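Local coordinates for sulfur oxygenase/reductase (Halothiobacillus neapolitanus, PDB 6QPA), which probably oxidises and disproportionates elemental sulfur with oxygen at a mononuclear iron site, inside a large assembly of identical subunits, at residues 45-57 with 62-74. Residues are numbered along the deposited sequence; the frame is centred on the assembly and turned at random.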
loop_
_atom_site.group_PDB
_atom_site.type_symbol
_atom_site.label_atom_id
_atom_site.label_comp_id
_atom_site.label_asym_id
_atom_site.label_seq_id
_atom_site.Cartn_x
_atom_site.Cartn_y
_atom_site.Cartn_z
ATOM N N PHE A 45 22.251 -32.168 -43.378
ATOM C CA PHE A 45 21.017 -32.232 -42.613
ATOM C C PHE A 45 20.368 -30.855 -42.514
ATOM O O PHE A 45 20.998 -29.822 -42.763
ATOM C CB PHE A 45 21.251 -32.839 -41.216
ATOM C CG PHE A 45 21.993 -31.948 -40.266
ATOM C CD1 PHE A 45 21.315 -31.001 -39.495
ATOM C CD2 PHE A 45 23.369 -32.066 -40.120
ATOM C CE1 PHE A 45 22.003 -30.161 -38.604
ATOM C CE2 PHE A 45 24.077 -31.234 -39.212
ATOM C CZ PHE A 45 23.389 -30.281 -38.464
ATOM N N GLU A 46 19.079 -30.869 -42.161
ATOM C CA GLU A 46 18.284 -29.670 -41.903
ATOM C C GLU A 46 17.463 -29.947 -40.660
ATOM O O GLU A 46 16.718 -30.925 -40.631
ATOM C CB GLU A 46 17.337 -29.339 -43.067
ATOM C CG GLU A 46 17.988 -29.235 -44.413
ATOM C CD GLU A 46 18.600 -27.873 -44.646
ATOM O OE1 GLU A 46 18.382 -26.992 -43.804
ATOM O OE2 GLU A 46 19.298 -27.686 -45.663
ATOM N N GLN A 47 17.623 -29.132 -39.625
ATOM C CA GLN A 47 16.781 -29.226 -38.440
ATOM C C GLN A 47 15.720 -28.130 -38.529
ATOM O O GLN A 47 16.033 -26.933 -38.454
ATOM C CB GLN A 47 17.600 -29.124 -37.152
ATOM C CG GLN A 47 16.783 -29.480 -35.896
ATOM C CD GLN A 47 17.543 -29.267 -34.595
ATOM O OE1 GLN A 47 18.133 -28.209 -34.372
ATOM N NE2 GLN A 47 17.520 -30.274 -33.723
ATOM N N LEU A 48 14.469 -28.536 -38.727
ATOM C CA LEU A 48 13.378 -27.602 -38.960
ATOM C C LEU A 48 12.416 -27.647 -37.781
ATOM O O LEU A 48 11.927 -28.720 -37.416
ATOM C CB LEU A 48 12.650 -27.952 -40.252
ATOM C CG LEU A 48 13.466 -28.045 -41.538
ATOM C CD1 LEU A 48 12.564 -28.474 -42.700
ATOM C CD2 LEU A 48 14.095 -26.695 -41.855
ATOM N N LEU A 49 12.147 -26.489 -37.188
ATOM C CA LEU A 49 11.186 -26.364 -36.102
ATOM C C LEU A 49 9.958 -25.617 -36.610
ATOM O O LEU A 49 10.085 -24.538 -37.194
ATOM C CB LEU A 49 11.805 -25.637 -34.896
ATOM C CG LEU A 49 10.887 -25.585 -33.672
ATOM C CD1 LEU A 49 10.605 -27.008 -33.183
ATOM C CD2 LEU A 49 11.502 -24.739 -32.550
ATOM N N GLN A 50 8.773 -26.182 -36.411
ATOM C CA GLN A 50 7.576 -25.523 -36.933
ATOM C C GLN A 50 7.298 -24.222 -36.188
ATOM O O GLN A 50 7.419 -24.156 -34.962
ATOM C CB GLN A 50 6.357 -26.434 -36.842
ATOM C CG GLN A 50 5.100 -25.784 -37.380
ATOM C CD GLN A 50 3.914 -26.718 -37.295
ATOM O OE1 GLN A 50 3.950 -27.721 -36.585
ATOM N NE2 GLN A 50 2.865 -26.397 -38.014
ATOM N N THR A 51 6.952 -23.173 -36.948
ATOM C CA THR A 51 6.564 -21.881 -36.403
ATOM C C THR A 51 5.110 -21.529 -36.661
ATOM O O THR A 51 4.584 -20.631 -35.997
ATOM C CB THR A 51 7.431 -20.767 -37.011
ATOM O OG1 THR A 51 7.337 -20.830 -38.442
ATOM C CG2 THR A 51 8.878 -20.924 -36.580
ATOM N N GLY A 52 4.446 -22.217 -37.584
ATOM C CA GLY A 52 3.058 -21.910 -37.882
ATOM C C GLY A 52 2.601 -22.657 -39.124
ATOM O O GLY A 52 3.191 -23.670 -39.508
ATOM N N ILE A 53 1.534 -22.141 -39.741
ATOM C CA ILE A 53 0.971 -22.720 -40.960
ATOM C C ILE A 53 0.539 -21.585 -41.878
ATOM O O ILE A 53 0.520 -20.410 -41.497
ATOM C CB ILE A 53 -0.246 -23.633 -40.699
ATOM C CG1 ILE A 53 -1.439 -22.775 -40.228
ATOM C CG2 ILE A 53 0.076 -24.781 -39.745
ATOM C CD1 ILE A 53 -2.788 -23.499 -40.258
ATOM N N HIS A 54 0.191 -21.953 -43.110
ATOM C CA HIS A 54 -0.501 -21.021 -43.984
ATOM C C HIS A 54 -2.006 -21.197 -43.805
ATOM O O HIS A 54 -2.527 -22.275 -44.091
ATOM C CB HIS A 54 -0.125 -21.228 -45.441
ATOM C CG HIS A 54 -0.425 -20.029 -46.295
ATOM N ND1 HIS A 54 -1.704 -19.548 -46.478
ATOM C CD2 HIS A 54 0.394 -19.184 -46.971
ATOM C CE1 HIS A 54 -1.661 -18.469 -47.242
ATOM N NE2 HIS A 54 -0.400 -18.225 -47.553
ATOM N N PRO A 55 -2.729 -20.187 -43.321
ATOM C CA PRO A 55 -4.183 -20.331 -43.131
ATOM C C PRO A 55 -4.973 -20.415 -44.437
ATOM O O PRO A 55 -6.168 -20.742 -44.388
ATOM C CB PRO A 55 -4.566 -19.064 -42.345
ATOM C CG PRO A 55 -3.274 -18.476 -41.883
ATOM C CD PRO A 55 -2.243 -18.869 -42.885
ATOM N N MET A 56 -4.347 -20.107 -45.576
ATOM C CA MET A 56 -4.940 -20.226 -46.910
ATOM C C MET A 56 -6.296 -19.522 -46.985
ATOM O O MET A 56 -7.317 -20.104 -47.360
ATOM C CB MET A 56 -5.043 -21.698 -47.342
ATOM C CG MET A 56 -3.734 -22.211 -47.926
ATOM S SD MET A 56 -3.725 -23.968 -48.357
ATOM C CE MET A 56 -5.059 -24.039 -49.562
ATOM N N ALA A 57 -6.273 -18.234 -46.620
ATOM C CA ALA A 57 -7.421 -17.353 -46.765
ATOM C C ALA A 57 -8.621 -17.877 -45.978
ATOM O O ALA A 57 -9.773 -17.761 -46.407
ATOM C CB ALA A 57 -7.763 -17.139 -48.247
ATOM N N GLY A 62 -8.184 -21.343 -37.887
ATOM C CA GLY A 62 -7.723 -21.484 -36.520
ATOM C C GLY A 62 -6.223 -21.385 -36.365
ATOM O O GLY A 62 -5.738 -21.215 -35.249
ATOM N N GLY A 63 -5.472 -21.496 -37.460
ATOM C CA GLY A 63 -4.034 -21.382 -37.418
ATOM C C GLY A 63 -3.591 -19.981 -37.798
ATOM O O GLY A 63 -4.396 -19.073 -38.008
ATOM N N ALA A 64 -2.273 -19.821 -37.878
ATOM C CA ALA A 64 -1.674 -18.530 -38.191
ATOM C C ALA A 64 -0.267 -18.771 -38.699
ATOM O O ALA A 64 0.333 -19.815 -38.443
ATOM C CB ALA A 64 -1.634 -17.590 -36.972
ATOM N N VAL A 65 0.250 -17.780 -39.426
ATOM C CA VAL A 65 1.635 -17.835 -39.881
ATOM C C VAL A 65 2.572 -18.018 -38.693
ATOM O O VAL A 65 3.465 -18.872 -38.705
ATOM C CB VAL A 65 1.976 -16.563 -40.675
ATOM C CG1 VAL A 65 3.489 -16.453 -40.888
ATOM C CG2 VAL A 65 1.179 -16.521 -41.990
ATOM N N ASP A 66 2.357 -17.243 -37.634
ATOM C CA ASP A 66 3.200 -17.283 -36.443
ATOM C C ASP A 66 2.378 -17.875 -35.310
ATOM O O ASP A 66 1.549 -17.186 -34.707
ATOM C CB ASP A 66 3.703 -15.889 -36.080
ATOM C CG ASP A 66 4.613 -15.892 -34.862
ATOM O OD1 ASP A 66 4.905 -16.978 -34.310
ATOM O OD2 ASP A 66 5.032 -14.787 -34.452
ATOM N N MET A 67 2.618 -19.153 -35.020
ATOM C CA MET A 67 2.000 -19.818 -33.884
ATOM C C MET A 67 3.035 -20.200 -32.829
ATOM O O MET A 67 2.785 -21.109 -32.027
ATOM C CB MET A 67 1.230 -21.062 -34.350
ATOM C CG MET A 67 0.146 -20.791 -35.396
ATOM S SD MET A 67 -0.556 -22.304 -36.135
ATOM C CE MET A 67 -1.516 -22.925 -34.744
ATOM N N ARG A 68 4.198 -19.531 -32.817
ATOM C CA ARG A 68 5.307 -19.992 -31.974
ATOM C C ARG A 68 4.930 -20.033 -30.499
ATOM O O ARG A 68 5.465 -20.854 -29.753
ATOM C CB ARG A 68 6.546 -19.116 -32.172
ATOM C CG ARG A 68 7.258 -19.350 -33.505
ATOM C CD ARG A 68 8.348 -18.321 -33.729
ATOM N NE ARG A 68 7.765 -16.977 -33.824
ATOM C CZ ARG A 68 8.469 -15.856 -33.924
ATOM N NH1 ARG A 68 9.792 -15.909 -33.952
ATOM N NH2 ARG A 68 7.856 -14.678 -33.989
ATOM N N GLU A 69 4.000 -19.186 -30.062
ATOM C CA GLU A 69 3.625 -19.147 -28.654
ATOM C C GLU A 69 2.549 -20.156 -28.268
ATOM O O GLU A 69 2.403 -20.451 -27.078
ATOM C CB GLU A 69 3.129 -17.744 -28.277
ATOM C CG GLU A 69 4.144 -16.618 -28.454
ATOM C CD GLU A 69 5.341 -16.740 -27.527
ATOM O OE1 GLU A 69 5.139 -16.883 -26.300
ATOM O OE2 GLU A 69 6.486 -16.699 -28.022
ATOM N N THR A 70 1.776 -20.665 -29.228
ATOM C CA THR A 70 0.568 -21.430 -28.939
ATOM C C THR A 70 0.579 -22.857 -29.462
ATOM O O THR A 70 -0.194 -23.675 -28.966
ATOM C CB THR A 70 -0.651 -20.712 -29.526
ATOM O OG1 THR A 70 -0.451 -20.566 -30.930
ATOM C CG2 THR A 70 -0.791 -19.329 -28.925
ATOM N N LEU A 71 1.415 -23.174 -30.437
ATOM C CA LEU A 71 1.427 -24.496 -31.037
ATOM C C LEU A 71 1.950 -25.490 -30.017
ATOM O O LEU A 71 3.049 -25.312 -29.486
ATOM C CB LEU A 71 2.301 -24.461 -32.284
ATOM C CG LEU A 71 2.332 -25.493 -33.386
ATOM C CD1 LEU A 71 0.953 -25.847 -33.882
ATOM C CD2 LEU A 71 3.147 -24.881 -34.511
ATOM N N ASN A 72 1.153 -26.507 -29.704
ATOM C CA ASN A 72 1.638 -27.554 -28.810
ATOM C C ASN A 72 0.840 -28.838 -29.003
ATOM O O ASN A 72 -0.329 -28.901 -28.601
ATOM C CB ASN A 72 1.537 -27.138 -27.346
ATOM C CG ASN A 72 2.060 -28.222 -26.425
ATOM O OD1 ASN A 72 3.243 -28.556 -26.472
ATOM N ND2 ASN A 72 1.170 -28.824 -25.632
ATOM N N PRO A 73 1.436 -29.892 -29.572
ATOM C CA PRO A 73 2.843 -29.961 -29.966
ATOM C C PRO A 73 3.180 -29.142 -31.212
ATOM O O PRO A 73 2.308 -28.691 -31.948
ATOM C CB PRO A 73 3.040 -31.449 -30.259
ATOM C CG PRO A 73 1.712 -31.863 -30.819
ATOM C CD PRO A 73 0.692 -31.092 -30.007
ATOM N N MET A 74 4.467 -28.950 -31.432
ATOM C CA MET A 74 4.975 -28.296 -32.625
ATOM C C MET A 74 5.731 -29.319 -33.454
ATOM O O MET A 74 6.352 -30.234 -32.905
ATOM C CB MET A 74 5.869 -27.117 -32.240
ATOM C CG MET A 74 7.086 -27.512 -31.443
ATOM S SD MET A 74 7.722 -26.100 -30.488
ATOM C CE MET A 74 7.526 -24.782 -31.664
HETATM O O HOH W 1 6.000 -18.719 -39.180
#
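Gly52 lies so close against the backbone of Val65 that its CA itself touches Val65 O, 3.2 Å away in a CA-H...O contact. A second such contact runs the other way, from Val65 CA to Ile53 O. Two backbone hydrogen bonds flank this spot. Ile53 N donates to Ala64 O almost straight (175°), and Met67 N reaches Thr51 O at a short 2.6 Å. A water joins Thr51 OG1 to Val65 O and donates to the latter. Thr51 and Gly52 form a classic beta bulge opposite Phe298 of strand 290-305. The segment 62-74 folds back over the end of strand 42-53 and, at Met74, enters strand 74-82, its antiparallel neighbour. The strands belong to the antiparallel sheet of a dimeric alpha-beta barrel type of fold, and the contact is away from the iron. Arg68 lays CG and CD alongside Thr51, with CG 3.8 Å from Thr51 CB. Its guanidinium grips Asp66 side-on, NE to OD1 and NH2 to OD2, from above the carboxylate plane. The backbone N of Arg68 donates to the same OD1 from the opposite face, which closes an Asx turn. The side chains of Leu71 and Gln50 cross at about a right angle, with Leu71 CD2 3.4 Å from Gln50 CD. Gln50 is fully extended, its CG anti to the backbone N (chi1 -180°). Its NE2 bonds to Gly52 O at 3.1 Å from above the carbonyl plane, and OE1 accepts from Gly75 N, so both the nitrogen and the oxygen of the amide are held. Met74 bends at its thioether to bring CE within 3.4 Å of Gln50 O and against Leu49 CG. Ile53 CD1 rests on Gly63 CA at 3.8 Å. Ile111 of a second subunit packs on both Ile53 and Met67.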